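Local coordinates for malate dehydrogenase (Porphyromonas gingivalis, PDB 3FI9), which probably catalyses the NAD-dependent interconversion of malate and oxaloacetate, at residues A[52-56]-A[57-61]; A[132-135]-A[136-140]. All coordinates share one frame; numbering follows the deposited sequence.

Contact 1: residues A[52-56]-A[57-61]; sequences EEIRH and CGFEG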
ATOM      1  N   GLU A  52       7.640   6.879  10.230  1.00 19.08           N
ATOM      2  CA  GLU A  52       8.283   5.764  10.938  1.00 19.40           C
ATOM      3  C   GLU A  52       7.935   4.462  10.220  1.00 18.14           C
ATOM      4  O   GLU A  52       8.806   3.646   9.957  1.00 18.81           O
ATOM      5  CB  GLU A  52       7.861   5.704  12.418  1.00 20.19           C
ATOM      6  CG  GLU A  52       8.380   6.878  13.288  1.00 23.32           C
ATOM      7  CD  GLU A  52       9.917   6.957  13.432  1.00 29.34           C
ATOM      8  OE1 GLU A  52      10.676   6.711  12.467  1.00 27.90           O
ATOM      9  OE2 GLU A  52      10.383   7.310  14.533  1.00 35.33           O
ATOM     10  N   GLU A  53       6.676   4.284   9.860  1.00 17.41           N
ATOM     11  CA  GLU A  53       6.275   3.080   9.114  1.00 16.70           C
ATOM     12  C   GLU A  53       7.018   2.957   7.765  1.00 17.04           C
ATOM     13  O   GLU A  53       7.476   1.881   7.401  1.00 16.82           O
ATOM     14  CB  GLU A  53       4.764   3.050   8.929  1.00 17.54           C
ATOM     15  CG  GLU A  53       4.002   2.502  10.161  1.00 16.98           C
ATOM     16  CD  GLU A  53       3.218   1.228   9.812  1.00 19.10           C
ATOM     17  OE1 GLU A  53       3.828   0.173   9.557  1.00 20.21           O
ATOM     18  OE2 GLU A  53       1.977   1.314   9.743  1.00 20.02           O
ATOM     19  N   ILE A  54       7.121   4.051   7.020  1.00 15.26           N
ATOM     20  CA  ILE A  54       7.809   4.004   5.731  1.00 15.41           C
ATOM     21  C   ILE A  54       9.277   3.651   5.920  1.00 14.74           C
ATOM     22  O   ILE A  54       9.825   2.771   5.244  1.00 13.61           O
ATOM     23  CB  ILE A  54       7.676   5.330   4.978  1.00 14.32           C
ATOM     24  CG1 ILE A  54       6.159   5.670   4.855  1.00 15.84           C
ATOM     25  CG2 ILE A  54       8.491   5.285   3.657  1.00 15.33           C
ATOM     26  CD1 ILE A  54       5.343   4.579   4.086  1.00 16.48           C
ATOM     27  N   ARG A  55       9.903   4.311   6.888  1.00 15.45           N
ATOM     28  CA  ARG A  55      11.288   4.011   7.201  1.00 14.80           C
ATOM     29  C   ARG A  55      11.514   2.520   7.536  1.00 14.97           C
ATOM     30  O   ARG A  55      12.525   1.956   7.167  1.00 16.19           O
ATOM     31  CB  ARG A  55      11.742   4.870   8.381  1.00 14.16           C
ATOM     32  CG  ARG A  55      11.993   6.314   8.009  1.00 13.82           C
ATOM     33  CD  ARG A  55      11.968   7.134   9.283  1.00 17.00           C
ATOM     34  NE  ARG A  55      12.397   8.508   9.062  1.00 23.86           N
ATOM     35  CZ  ARG A  55      12.467   9.448  10.017  1.00 27.89           C
ATOM     36  NH1 ARG A  55      12.057   9.183  11.236  1.00 29.45           N
ATOM     37  NH2 ARG A  55      12.891  10.683   9.740  1.00 29.56           N
ATOM     38  N   HIS A  56      10.594   1.924   8.261  1.00 14.86           N
ATOM     39  CA  HIS A  56      10.713   0.527   8.660  1.00 15.31           C
ATOM     40  C   HIS A  56      10.449  -0.492   7.528  1.00 15.25           C
ATOM     41  O   HIS A  56      10.672  -1.698   7.714  1.00 14.46           O
ATOM     42  CB  HIS A  56       9.764   0.261   9.841  1.00 15.18           C
ATOM     43  CG  HIS A  56       9.994   1.165  11.024  1.00 17.78           C
ATOM     44  ND1 HIS A  56       9.088   1.261  12.061  1.00 15.04           N
ATOM     45  CD2 HIS A  56      11.017   2.012  11.329  1.00 16.71           C
ATOM     46  CE1 HIS A  56       9.536   2.146  12.944  1.00 17.93           C
ATOM     47  NE2 HIS A  56      10.702   2.609  12.520  1.00 18.84           N
ATOM     48  N   CYS A  57       9.974  -0.022   6.367  1.00 14.42           N
ATOM     49  CA  CYS A  57       9.854  -0.906   5.186  1.00 14.74           C
ATOM     50  C   CYS A  57      11.222  -1.207   4.608  1.00 15.18           C
ATOM     51  O   CYS A  57      11.406  -2.213   3.901  1.00 15.87           O
ATOM     52  CB  CYS A  57       9.032  -0.236   4.092  1.00 14.63           C
ATOM     53  SG  CYS A  57       7.293  -0.169   4.534  1.00 18.49           S
ATOM     54  N   GLY A  58      12.161  -0.295   4.843  1.00 16.09           N
ATOM     55  CA  GLY A  58      13.544  -0.439   4.327  1.00 15.42           C
ATOM     56  C   GLY A  58      13.659  -0.254   2.828  1.00 17.35           C
ATOM     57  O   GLY A  58      14.226  -1.113   2.144  1.00 16.36           O
ATOM     58  N   PHE A  59      13.121   0.847   2.298  1.00 16.80           N
ATOM     59  CA  PHE A  59      13.220   1.104   0.876  1.00 17.26           C
ATOM     60  C   PHE A  59      14.628   1.543   0.526  1.00 18.50           C
ATOM     61  O   PHE A  59      15.085   2.578   1.028  1.00 17.55           O
ATOM     62  CB  PHE A  59      12.225   2.175   0.451  1.00 16.17           C
ATOM     63  CG  PHE A  59      10.794   1.705   0.506  1.00 16.19           C
ATOM     64  CD1 PHE A  59      10.326   0.772  -0.402  1.00 15.35           C
ATOM     65  CD2 PHE A  59       9.918   2.201   1.489  1.00 11.70           C
ATOM     66  CE1 PHE A  59       8.973   0.349  -0.338  1.00 13.50           C
ATOM     67  CE2 PHE A  59       8.588   1.797   1.534  1.00 13.41           C
ATOM     68  CZ  PHE A  59       8.137   0.858   0.628  1.00 12.39           C
ATOM     69  N   GLU A  60      15.279   0.781  -0.371  1.00 19.57           N
ATOM     70  CA  GLU A  60      16.690   1.029  -0.739  1.00 21.09           C
ATOM     71  C   GLU A  60      16.882   2.413  -1.387  1.00 20.71           C
ATOM     72  O   GLU A  60      16.251   2.722  -2.404  1.00 20.83           O
ATOM     73  CB  GLU A  60      17.170  -0.053  -1.724  1.00 22.80           C
ATOM     74  CG  GLU A  60      18.687  -0.240  -1.760  1.00 28.67           C
ATOM     75  CD  GLU A  60      19.118  -1.600  -1.240  1.00 37.78           C
ATOM     76  OE1 GLU A  60      18.268  -2.534  -1.257  1.00 43.49           O
ATOM     77  OE2 GLU A  60      20.304  -1.753  -0.849  1.00 41.49           O
ATOM     78  N   GLY A  61      17.749   3.242  -0.805  1.00 19.24           N
ATOM     79  CA  GLY A  61      18.064   4.572  -1.389  1.00 19.09           C
ATOM     80  C   GLY A  61      17.056   5.691  -1.145  1.00 17.57           C
ATOM     81  O   GLY A  61      17.193   6.823  -1.666  1.00 15.70           O
TER
HETATM   82  O   HOH W   1      12.243   3.035   3.821  1.00 17.87           O

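Contact 2: residues A[132-135]-A[136-140]; sequences TGLV and TLIYS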
ATOM      1  N   THR A 132     -11.863  22.157  -6.711  1.00 20.29           N
ATOM      2  CA  THR A 132     -10.548  22.219  -6.053  1.00 18.37           C
ATOM      3  C   THR A 132      -9.404  22.233  -7.041  1.00 18.91           C
ATOM      4  O   THR A 132      -8.419  22.987  -6.901  1.00 18.03           O
ATOM      5  CB  THR A 132     -10.367  21.072  -5.034  1.00 19.71           C
ATOM      6  OG1 THR A 132     -10.549  19.799  -5.692  1.00 17.09           O
ATOM      7  CG2 THR A 132     -11.404  21.203  -3.928  1.00 20.53           C
ATOM      8  N   GLY A 133      -9.502  21.375  -8.050  1.00 17.43           N
ATOM      9  CA  GLY A 133      -8.520  21.397  -9.079  1.00 18.33           C
ATOM     10  C   GLY A 133      -8.490  22.724  -9.831  1.00 17.88           C
ATOM     11  O   GLY A 133      -7.398  23.218 -10.168  1.00 17.33           O
ATOM     12  N   LEU A 134      -9.658  23.307 -10.124  1.00 17.27           N
ATOM     13  CA  LEU A 134      -9.649  24.574 -10.925  1.00 17.37           C
ATOM     14  C   LEU A 134      -9.106  25.751 -10.089  1.00 17.31           C
ATOM     15  O   LEU A 134      -8.344  26.598 -10.569  1.00 18.39           O
ATOM     16  CB  LEU A 134     -11.069  24.883 -11.424  1.00 18.34           C
ATOM     17  CG  LEU A 134     -11.350  26.207 -12.136  1.00 18.36           C
ATOM     18  CD1 LEU A 134     -10.543  26.290 -13.401  1.00 18.38           C
ATOM     19  CD2 LEU A 134     -12.866  26.319 -12.485  1.00 18.42           C
ATOM     20  N   VAL A 135      -9.487  25.778  -8.820  1.00 17.29           N
ATOM     21  CA  VAL A 135      -9.019  26.837  -7.924  1.00 17.15           C
ATOM     22  C   VAL A 135      -7.522  26.709  -7.734  1.00 17.44           C
ATOM     23  O   VAL A 135      -6.781  27.703  -7.788  1.00 16.96           O
ATOM     24  CB  VAL A 135      -9.688  26.719  -6.549  1.00 17.06           C
ATOM     25  CG1 VAL A 135      -8.968  27.605  -5.529  1.00 15.53           C
ATOM     26  CG2 VAL A 135     -11.191  27.083  -6.633  1.00 16.44           C
ATOM     27  N   THR A 136      -7.045  25.489  -7.513  1.00 17.91           N
ATOM     28  CA  THR A 136      -5.588  25.347  -7.408  1.00 18.27           C
ATOM     29  C   THR A 136      -4.859  25.834  -8.639  1.00 19.27           C
ATOM     30  O   THR A 136      -3.849  26.535  -8.514  1.00 20.07           O
ATOM     31  CB  THR A 136      -5.147  23.899  -7.059  1.00 19.03           C
ATOM     32  OG1 THR A 136      -5.607  23.572  -5.763  1.00 18.05           O
ATOM     33  CG2 THR A 136      -3.627  23.780  -7.047  1.00 18.36           C
ATOM     34  N   LEU A 137      -5.305  25.417  -9.839  1.00 18.27           N
ATOM     35  CA  LEU A 137      -4.710  25.883 -11.084  1.00 18.67           C
ATOM     36  C   LEU A 137      -4.643  27.417 -11.146  1.00 19.14           C
ATOM     37  O   LEU A 137      -3.596  28.007 -11.440  1.00 18.41           O
ATOM     38  CB  LEU A 137      -5.527  25.353 -12.289  1.00 19.09           C
ATOM     39  CG  LEU A 137      -5.061  25.729 -13.686  1.00 18.75           C
ATOM     40  CD1 LEU A 137      -3.550  25.489 -13.875  1.00 16.83           C
ATOM     41  CD2 LEU A 137      -5.931  25.091 -14.819  1.00 18.34           C
ATOM     42  N   ILE A 138      -5.772  28.057 -10.871  1.00 18.11           N
ATOM     43  CA  ILE A 138      -5.869  29.510 -10.973  1.00 19.66           C
ATOM     44  C   ILE A 138      -4.913  30.250 -10.015  1.00 20.08           C
ATOM     45  O   ILE A 138      -4.098  31.087 -10.455  1.00 21.52           O
ATOM     46  CB  ILE A 138      -7.305  29.960 -10.754  1.00 19.77           C
ATOM     47  CG1 ILE A 138      -8.157  29.499 -11.943  1.00 20.19           C
ATOM     48  CG2 ILE A 138      -7.346  31.478 -10.603  1.00 21.64           C
ATOM     49  CD1 ILE A 138      -9.656  29.669 -11.691  1.00 21.88           C
ATOM     50  N   TYR A 139      -4.934  29.869  -8.743  1.00 19.34           N
ATOM     51  CA  TYR A 139      -4.043  30.489  -7.766  1.00 19.24           C
ATOM     52  C   TYR A 139      -2.555  30.092  -7.870  1.00 20.45           C
ATOM     53  O   TYR A 139      -1.674  30.827  -7.390  1.00 19.87           O
ATOM     54  CB  TYR A 139      -4.538  30.211  -6.381  1.00 18.89           C
ATOM     55  CG  TYR A 139      -5.687  31.097  -5.959  1.00 21.90           C
ATOM     56  CD1 TYR A 139      -7.004  30.723  -6.207  1.00 21.40           C
ATOM     57  CD2 TYR A 139      -5.456  32.294  -5.300  1.00 20.76           C
ATOM     58  CE1 TYR A 139      -8.071  31.514  -5.811  1.00 22.45           C
ATOM     59  CE2 TYR A 139      -6.517  33.109  -4.911  1.00 21.72           C
ATOM     60  CZ  TYR A 139      -7.826  32.717  -5.170  1.00 24.02           C
ATOM     61  OH  TYR A 139      -8.921  33.496  -4.778  1.00 24.37           O
ATOM     62  N   SER A 140      -2.264  28.945  -8.483  1.00 18.92           N
ATOM     63  CA  SER A 140      -0.893  28.438  -8.507  1.00 19.30           C
ATOM     64  C   SER A 140      -0.041  29.181  -9.536  1.00 19.85           C
ATOM     65  O   SER A 140       1.191  29.136  -9.477  1.00 20.37           O
ATOM     66  CB  SER A 140      -0.890  26.955  -8.901  1.00 18.70           C
ATOM     67  OG  SER A 140      -1.169  26.797 -10.311  1.00 16.42           O
TER

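Contact 1: residues A[52-56]-A[57-61]
Ile-54 and Phe-59 meet across the glycine-terminated end of helix 44-57, in the Rossmann-type NAD-binding domain. Methyl CG2 of Ile-54 reaches CD2 of the Phe-59 ring at 4.0 Å, the two side chains crossing obliquely. Both also lean on helix 19-30, Ile-54 on Ala-25 and Phe-59 on Ala-29 and Met-30. With CG2 anti to the backbone N (chi1 -55° for CG1), this methyl is the branch on the carbonyl side, facing the oncoming ring.

The helix closes by tightening. Cys-57 N bonds to Ile-54 O at 3.0 Å and only weakly to Glu-53 O, while Gly-58 N bonds to Arg-55 O at 3.3 Å; both of the i to i+3 donors sit well above the carbonyl planes. Gly-58 then takes a positive phi of 71° and turns the chain out of the helix.

Elsewhere round the helix, His-56 lays one ring face over Glu-52 O, and Arg-55 NH1 holds Glu-52 OE1 at 3.1 Å, with that oxygen in the guanidinium plane. Lys-164 and Arg-232 of the second subunit form salt bridges with Glu-52 and Glu-53 respectively.

Phe-59 N lies 4.8 Å from Ile-54 O, so the direct bond of a Schellman motif is missing. One water bridges instead, donating to Ile-54 O and accepting from Phe-59 N, at 2.8 Å each.

Contact 2: residues A[132-135]-A[136-140]
Four successive i to i+4 bonds, from Thr-136 N to Thr-132 O (2.9 Å) through to Tyr-139 N to Val-135 O (3.0 Å), make this a regular alpha-helix, the last of them the straightest, with an N-H...O angle of 177°.

Val-135 and Tyr-139 lie side by side and point the same way. Methyl CG1 of Val-135 comes to 3.7 Å from Tyr-139 CD1, and Val-135 O sits in the ring plane at the same edge, so the tyrosine ring stands against both the methyl and the carbonyl of the preceding turn. Its hydroxyl is anchored by Ile-322 O.

Ile-138 folds back on Leu-134, one turn earlier. Its chi1 of -69° sets CG1 beside the backbone N, bringing that atom within 3.2 Å of Leu-134 O, a tight fit; CD1 then extends to 3.9 Å from Leu-134 CG.

Thr-136 OG1 lies 3.1 Å from Thr-132 O but also near Ala-105 O, and its single proton has both carbonyls to choose from. Thr-132 OG1 bonds to Phe-126 O, the main chain of a predicted NAD-binding residue. Ser-140 OG donates to Leu-137 O at 2.9 Å.

The helix links strands 121-124 and 147-150 in a beta-alpha-beta unit. Thr-132 and Thr-136 touch Ile-124 of the first strand, Val-135 and Tyr-139 pack on helix 94-115, and Leu-134 and Leu-137 touch Tyr-264 of strand 261-267.

Overall arrangement
Both contacts are local and belong to the NAD-binding domain, contact 2 within one helix, contact 1 at the end of another and in the loop after it. They do not touch: their centres lie about 33 Å apart. Contact 2 is buried, about 14 Å from the centre of the chain, where apolar branches pack the regularly bonded helix against the sheet, helix 94-115 and the C-terminal loop, untouched by the other chain. Contact 1 lies about 26 Å out; its apolar side packs on the same domain, while its charged groups and carbonyls engage the second subunit. Accordingly, water and salt bridges matter in contact 1, whereas side-chain hydroxyls of contact 2 pair with main-chain carbonyls.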